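Local coordinates for HepC.19480.a.B1 (Helicobacter pylori, PDB 6MTZ), which is of unknown function but is probably a metal-dependent phosphoesterase of the DHH/DHHA1 family, at residues F132-H136 against Y137-E141. Numbering follows the deposited sequence.
Sequences FLKKH and YAILE
Tyr137 folds back against the last turn of helix 125-136, where the chain leaves helical geometry. Its N donates to Leu133 O at 2.7 Å, the last i-to-i-4 bond of the helix. The same oxygen accepts His136 N, so two amide groups grip it. With CG anti to its carbonyl carbon (chi1 -55°), the Tyr137 ring turns back beside His136. There His136 CB lies over one ring face, a CH-pi contact 4.0 Å from the centroid. Tyr137 CD2 touches Leu133 CD2 at 4.1 Å. This is the tight side. Leu133, Tyr137 and Ile139 all pack on Phe31, and Phe32 meets the Tyr137 ring edge-to-face. The His136 ring is tied back to the helix instead. Its ND1 donates to Phe132 O at 2.9 Å, nearly in the imidazole plane, and sits above the Phe132 ring towards the rim. The loose part lies at Lys134, which is exposed. Lys134 bends at chi2 (68°), and its NZ comes only within 3.9 Å of Ile139 CG2. Ile139, by contrast, is buried against Thr145 and Leu148 of helix 145-159. This is a helix C-terminus in a parallel alpha/beta domain consistent with the DHH family, closing the helix that follows edge strand 117-119.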
loop_
_atom_site.group_PDB
_atom_site.type_symbol
_atom_site.label_atom_id
_atom_site.label_comp_id
_atom_site.label_asym_id
_atom_site.label_seq_id
_atom_site.Cartn_x
_atom_site.Cartn_y
_atom_site.Cartn_z
ATOM N N PHE A 132 -5.527 22.688 -3.452
ATOM C CA PHE A 132 -6.972 22.490 -3.362
ATOM C C PHE A 132 -7.435 22.407 -1.908
ATOM O O PHE A 132 -8.426 23.038 -1.527
ATOM C CB PHE A 132 -7.391 21.232 -4.133
ATOM C CG PHE A 132 -8.825 20.845 -3.917
ATOM C CD1 PHE A 132 -9.849 21.477 -4.629
ATOM C CD2 PHE A 132 -9.159 19.846 -3.024
ATOM C CE1 PHE A 132 -11.174 21.111 -4.441
ATOM C CE2 PHE A 132 -10.493 19.480 -2.821
ATOM C CZ PHE A 132 -11.492 20.113 -3.515
ATOM N N LEU A 133 -6.751 21.611 -1.080
ATOM C CA LEU A 133 -7.174 21.501 0.315
ATOM C C LEU A 133 -6.978 22.823 1.051
ATOM O O LEU A 133 -7.851 23.248 1.819
ATOM C CB LEU A 133 -6.415 20.361 1.018
ATOM C CG LEU A 133 -6.683 18.968 0.440
ATOM C CD1 LEU A 133 -6.046 17.871 1.304
ATOM C CD2 LEU A 133 -8.188 18.740 0.297
ATOM N N LYS A 134 -5.841 23.490 0.831
ATOM C CA LYS A 134 -5.572 24.738 1.543
ATOM C C LYS A 134 -6.617 25.798 1.216
ATOM O O LYS A 134 -7.018 26.575 2.093
ATOM C CB LYS A 134 -4.169 25.250 1.208
ATOM C CG LYS A 134 -3.715 26.441 2.047
ATOM C CD LYS A 134 -3.482 26.086 3.523
ATOM C CE LYS A 134 -3.067 27.341 4.317
ATOM N NZ LYS A 134 -2.746 27.078 5.772
ATOM N N LYS A 135 -7.079 25.843 -0.040
ATOM C CA LYS A 135 -8.079 26.839 -0.414
ATOM C C LYS A 135 -9.401 26.623 0.313
ATOM O O LYS A 135 -10.131 27.594 0.559
ATOM C CB LYS A 135 -8.307 26.847 -1.933
ATOM C CG LYS A 135 -7.154 27.464 -2.728
ATOM C CD LYS A 135 -7.631 28.335 -3.868
ATOM C CE LYS A 135 -7.436 27.694 -5.217
ATOM N NZ LYS A 135 -7.604 28.705 -6.312
ATOM N N HIS A 136 -9.712 25.380 0.697
ATOM C CA HIS A 136 -11.048 25.044 1.183
ATOM C C HIS A 136 -11.116 24.625 2.645
ATOM O O HIS A 136 -12.184 24.760 3.244
ATOM C CB HIS A 136 -11.669 23.938 0.308
ATOM C CG HIS A 136 -11.897 24.387 -1.101
ATOM N ND1 HIS A 136 -11.016 24.109 -2.124
ATOM C CD2 HIS A 136 -12.850 25.189 -1.635
ATOM C CE1 HIS A 136 -11.437 24.686 -3.237
ATOM N NE2 HIS A 136 -12.547 25.351 -2.966
ATOM N N TYR A 137 -10.023 24.144 3.239
ATOM C CA TYR A 137 -10.055 23.614 4.593
ATOM C C TYR A 137 -8.899 24.173 5.416
ATOM O O TYR A 137 -7.798 24.392 4.903
ATOM C CB TYR A 137 -9.984 22.075 4.561
ATOM C CG TYR A 137 -11.071 21.472 3.707
ATOM C CD1 TYR A 137 -12.385 21.386 4.171
ATOM C CD2 TYR A 137 -10.792 21.006 2.428
ATOM C CE1 TYR A 137 -13.397 20.837 3.370
ATOM C CE2 TYR A 137 -11.789 20.455 1.625
ATOM C CZ TYR A 137 -13.082 20.376 2.097
ATOM O OH TYR A 137 -14.055 19.825 1.292
ATOM N N ALA A 138 -9.157 24.384 6.704
ATOM C CA ALA A 138 -8.093 24.761 7.623
ATOM C C ALA A 138 -7.170 23.574 7.895
ATOM O O ALA A 138 -7.629 22.460 8.144
ATOM C CB ALA A 138 -8.690 25.269 8.941
ATOM N N ILE A 139 -5.856 23.812 7.854
ATOM C CA ILE A 139 -4.914 22.780 8.277
ATOM C C ILE A 139 -5.084 22.531 9.776
ATOM O O ILE A 139 -5.304 23.464 10.558
ATOM C CB ILE A 139 -3.467 23.182 7.932
ATOM C CG1 ILE A 139 -2.517 22.015 8.237
ATOM C CG2 ILE A 139 -3.039 24.470 8.674
ATOM C CD1 ILE A 139 -1.164 22.159 7.603
ATOM N N LEU A 140 -5.042 21.263 10.181
ATOM C CA LEU A 140 -5.339 20.939 11.580
ATOM C C LEU A 140 -4.350 21.613 12.525
ATOM O O LEU A 140 -4.749 22.192 13.541
ATOM C CB LEU A 140 -5.342 19.420 11.779
ATOM C CG LEU A 140 -6.393 18.688 10.935
ATOM C CD1 LEU A 140 -6.218 17.183 11.007
ATOM C CD2 LEU A 140 -7.766 19.095 11.419
ATOM N N GLU A 141 -3.063 21.593 12.186
ATOM C CA GLU A 141 -2.023 22.207 13.018
ATOM C C GLU A 141 -1.303 23.274 12.214
ATOM O O GLU A 141 -0.397 22.954 11.418
ATOM C CB GLU A 141 -1.023 21.167 13.535
ATOM C CG GLU A 141 0.118 21.821 14.338
ATOM C CD GLU A 141 -0.387 22.671 15.504
ATOM O OE1 GLU A 141 -0.891 22.057 16.470
ATOM O OE2 GLU A 141 -0.290 23.934 15.459
#